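PDB 2O56: putative mandelate racemase from Salmonella typhimurium, which binds magnesium as a member of the enolase superfamily and is probably a hydro-lyase (dehydratase), although its substrate is not established. Local coordinates for residues 303-306 with 307-311; 335-338 with 339-343. All coordinates share one frame; numbering follows the deposited sequence.

Contact 1 (303-306 with 307-311); sequences ITEV and KKICD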
# COMPACT_ATOMS: atom_id res chain seq x y z
N ILE A 303 -12.86 -0.92 -33.27
CA ILE A 303 -13.45 -2.20 -32.87
C ILE A 303 -12.43 -3.14 -32.23
O ILE A 303 -12.73 -3.84 -31.25
CB ILE A 303 -14.11 -2.87 -34.08
CG1 ILE A 303 -15.33 -2.06 -34.53
CG2 ILE A 303 -14.50 -4.26 -33.77
CD1 ILE A 303 -15.71 -2.29 -35.99
N THR A 304 -11.22 -3.17 -32.79
CA THR A 304 -10.19 -4.07 -32.28
C THR A 304 -9.91 -3.82 -30.80
O THR A 304 -9.87 -4.75 -29.99
CB THR A 304 -8.91 -3.97 -33.11
OG1 THR A 304 -9.24 -4.17 -34.49
CG2 THR A 304 -7.90 -5.04 -32.68
N GLU A 305 -9.73 -2.54 -30.46
CA GLU A 305 -9.34 -2.15 -29.11
C GLU A 305 -10.54 -2.08 -28.17
O GLU A 305 -10.44 -2.49 -27.00
CB GLU A 305 -8.59 -0.81 -29.13
CG GLU A 305 -7.99 -0.46 -27.78
CD GLU A 305 -6.73 -1.25 -27.44
OE1 GLU A 305 -6.27 -2.09 -28.25
OE2 GLU A 305 -6.21 -1.04 -26.32
N VAL A 306 -11.67 -1.57 -28.63
CA VAL A 306 -12.82 -1.49 -27.72
C VAL A 306 -13.34 -2.87 -27.27
O VAL A 306 -13.71 -3.05 -26.11
CB VAL A 306 -13.92 -0.50 -28.22
CG1 VAL A 306 -15.19 -0.59 -27.38
CG2 VAL A 306 -13.38 0.95 -28.17
N LYS A 307 -13.34 -3.86 -28.17
CA LYS A 307 -13.62 -5.23 -27.75
C LYS A 307 -12.69 -5.66 -26.60
O LYS A 307 -13.13 -6.25 -25.64
CB LYS A 307 -13.51 -6.21 -28.93
CG LYS A 307 -13.89 -7.65 -28.61
CD LYS A 307 -15.37 -7.78 -28.21
CE LYS A 307 -15.79 -9.25 -28.01
NZ LYS A 307 -14.82 -10.03 -27.16
N LYS A 308 -11.40 -5.35 -26.73
CA LYS A 308 -10.43 -5.69 -25.69
C LYS A 308 -10.68 -4.95 -24.37
O LYS A 308 -10.60 -5.54 -23.28
CB LYS A 308 -9.02 -5.44 -26.21
CG LYS A 308 -8.70 -6.27 -27.46
CD LYS A 308 -7.30 -5.89 -28.00
CE LYS A 308 -6.91 -6.81 -29.14
NZ LYS A 308 -5.56 -6.37 -29.70
N ILE A 309 -11.02 -3.67 -24.47
CA ILE A 309 -11.49 -2.90 -23.31
C ILE A 309 -12.65 -3.57 -22.59
O ILE A 309 -12.60 -3.75 -21.38
CB ILE A 309 -11.82 -1.42 -23.70
CG1 ILE A 309 -10.54 -0.69 -24.13
CG2 ILE A 309 -12.52 -0.66 -22.54
CD1 ILE A 309 -10.79 0.68 -24.75
N CYS A 310 -13.70 -3.96 -23.33
CA CYS A 310 -14.88 -4.56 -22.72
C CYS A 310 -14.56 -5.87 -22.03
O CYS A 310 -15.11 -6.16 -20.96
CB CYS A 310 -16.00 -4.78 -23.74
SG CYS A 310 -16.56 -3.27 -24.51
N ASP A 311 -13.68 -6.66 -22.64
CA ASP A 311 -13.26 -7.97 -22.11
C ASP A 311 -12.44 -7.87 -20.84
O ASP A 311 -12.62 -8.65 -19.89
CB ASP A 311 -12.40 -8.71 -23.15
CG ASP A 311 -13.17 -9.01 -24.43
OD1 ASP A 311 -14.42 -8.98 -24.39
OD2 ASP A 311 -12.50 -9.26 -25.46
O HOH W 1 -6.09 -3.54 -30.46

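Contact 2 (335-338 with 339-343); sequences LHME and TAIPN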
# COMPACT_ATOMS: atom_id res chain seq x y z
N LEU A 335 -24.06 -0.77 -32.01
CA LEU A 335 -25.04 -1.86 -31.94
C LEU A 335 -24.44 -3.26 -32.06
O LEU A 335 -24.87 -4.17 -31.36
CB LEU A 335 -26.16 -1.67 -32.96
CG LEU A 335 -26.97 -0.38 -32.77
CD1 LEU A 335 -27.98 -0.24 -33.89
CD2 LEU A 335 -27.63 -0.33 -31.39
N HIS A 336 -23.47 -3.43 -32.96
CA HIS A 336 -22.73 -4.67 -33.10
C HIS A 336 -21.93 -5.06 -31.86
O HIS A 336 -21.95 -6.22 -31.43
CB HIS A 336 -21.79 -4.58 -34.31
CG HIS A 336 -22.50 -4.63 -35.64
ND1 HIS A 336 -23.03 -5.79 -36.16
CD2 HIS A 336 -22.77 -3.66 -36.55
CE1 HIS A 336 -23.60 -5.53 -37.32
NE2 HIS A 336 -23.45 -4.24 -37.58
N MET A 337 -21.21 -4.11 -31.29
CA MET A 337 -20.41 -4.38 -30.10
C MET A 337 -21.36 -4.75 -28.97
O MET A 337 -21.16 -5.74 -28.28
CB MET A 337 -19.59 -3.15 -29.71
CG MET A 337 -18.53 -3.37 -28.57
SD MET A 337 -17.14 -4.40 -29.06
CE MET A 337 -16.28 -3.32 -30.20
N GLU A 338 -22.40 -3.94 -28.80
CA GLU A 338 -23.31 -4.12 -27.68
C GLU A 338 -24.13 -5.41 -27.79
O GLU A 338 -24.67 -5.90 -26.80
CB GLU A 338 -24.22 -2.89 -27.56
CG GLU A 338 -23.44 -1.63 -27.18
CD GLU A 338 -24.25 -0.36 -27.29
OE1 GLU A 338 -25.09 -0.26 -28.20
OE2 GLU A 338 -24.02 0.57 -26.47
N THR A 339 -24.20 -5.97 -29.00
CA THR A 339 -24.91 -7.22 -29.24
C THR A 339 -24.09 -8.41 -28.80
O THR A 339 -24.63 -9.36 -28.24
CB THR A 339 -25.28 -7.39 -30.75
OG1 THR A 339 -26.17 -6.34 -31.12
CG2 THR A 339 -25.96 -8.71 -31.03
N ALA A 340 -22.78 -8.34 -29.06
CA ALA A 340 -21.87 -9.45 -28.82
C ALA A 340 -21.37 -9.57 -27.37
O ALA A 340 -21.23 -10.68 -26.84
CB ALA A 340 -20.67 -9.34 -29.75
N ILE A 341 -21.05 -8.45 -26.74
CA ILE A 341 -20.40 -8.50 -25.42
C ILE A 341 -21.36 -8.98 -24.33
O ILE A 341 -22.56 -8.64 -24.34
CB ILE A 341 -19.76 -7.13 -25.03
CG1 ILE A 341 -20.83 -6.04 -24.98
CG2 ILE A 341 -18.65 -6.73 -26.01
CD1 ILE A 341 -20.36 -4.76 -24.28
N PRO A 342 -20.85 -9.79 -23.37
CA PRO A 342 -21.66 -10.21 -22.22
C PRO A 342 -22.04 -9.09 -21.27
O PRO A 342 -23.10 -9.15 -20.65
CB PRO A 342 -20.79 -11.27 -21.51
CG PRO A 342 -19.44 -11.14 -22.07
CD PRO A 342 -19.49 -10.38 -23.37
N ASN A 343 -21.18 -8.06 -21.16
CA ASN A 343 -21.33 -7.08 -20.10
C ASN A 343 -21.92 -5.73 -20.53
O ASN A 343 -21.45 -4.67 -20.14
CB ASN A 343 -20.04 -6.92 -19.30
CG ASN A 343 -18.84 -6.62 -20.16
OD1 ASN A 343 -18.70 -7.12 -21.29
ND2 ASN A 343 -17.92 -5.82 -19.63

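Contact 1 (303-306 with 307-311)
In helix 302-314, which with strands 292-293 and 319-320 forms a beta-alpha-beta unit of the barrel domain, the side chains of Glu-305 and Lys-308 meet, three residues apart. They cross at about a right angle, with OE1 of Glu-305 lying 3.9 Å from CD of Lys-308, and the charged ends stay beyond salt-bridge range. A water fills the step: it donates to OE1 of Glu-305 at 2.6 Å and accepts from NZ of Lys-308 at 3.0 Å. Each end also has a direct ionic partner, Arg-278 for OE2 of Glu-305 and Glu-75 for NZ of Lys-308. The lysine chain is extended beyond CG and runs alongside Thr-304 in the same direction; its CG passes 3.2 Å from O of Thr-304, and NZ comes 4.0 Å from CG2 of Thr-304. That methyl faces the lysine because it stands anti to the backbone N (chi1 of OG1 -54°), while OG1 meets Asp-103, Trp-107 and Asn-74. The other lysine, Lys-307, is bent at chi2 and chi4, which carries NZ forward along the helix to Asp-311. Both carboxylate oxygens take it through their syn lone pairs, the bond from NZ to OD2 measuring 3.0 Å, and Glu-75 of the second subunit binds the same ammonium. On the apolar side CG2 of Val-306 meets CD1 of Ile-309 at 4.3 Å, and CG1 of Val-306 lies near SG of Cys-310. The same valine and cysteine are joined by the backbone bond from Cys-310 N to Val-306 O, 2.9 Å. Both ammonium groups thus have carboxylate partners, which would be expected to favour their charged forms in this largely buried setting at a subunit contact.

Contact 2 (335-338 with 339-343)
OG1 of Thr-339 reaches back to O of Leu-335 in the last turn of helix 328-340, a helix of the enolase-type barrel domain. The hydroxyl donates to this carbonyl at a short 2.5 Å, tilted out of the carbonyl plane. With chi1 at -63°, OG1 sits beside the threonine's own backbone N and turns toward the preceding turn. The backbone N of Thr-339 makes a weak bond to the same oxygen at 3.0 Å, so two donors from one residue share the Leu-335 carbonyl. Farther along, Ala-340 N bonds to His-336 O at 3.3 Å. Ile-341, the first residue to leave helical backbone angles, still gives its N to Met-337 O in a straighter bond than that of Ala-340, 3.1 Å long with an N-H...O angle of 165°. Beside this bond the side chains of Met-337 and Ile-341 cross obliquely, SD of the methionine touching CG2 of the isoleucine.

Neighbouring elements hold the turn from outside. The imidazole of His-336 is bonded at both nitrogens, ND1 to the backbone N of Tyr-119 and NE2 to O of Ile-381, while OE1 of Glu-338 meets His-347. At the helix end, Ser-126 bonds to O of Ala-340 and Arg-127 to O of Ile-341. Ile-341 places CG1 between its own backbone N and carbonyl carbon (chi1 60°), and this branch lies 3.3 Å from O of Met-337 and 4.1 Å from CA of Glu-338.

Contact 1 comes first along the chain, in helix 302-314; contact 2 follows at the end of helix 328-340, with strand 319-320 between the two helices. Their centres are about 11 Å apart, on the same side of the chain's centre, and both lie in the enolase-type barrel domain. CE of Met-337 packs 3.6 Å from N of Lys-307, and just past the end of helix 328-340 CG2 of Ile-341 meets CB of Cys-310 and ND2 of Asn-343 probably bonds to O of Cys-310. Helix 302-314 is thereby joined to helix 328-340 and the turn after it. Both contacts reach the second subunit, contact 1 through helix 302-314 and contact 2 through Pro-342.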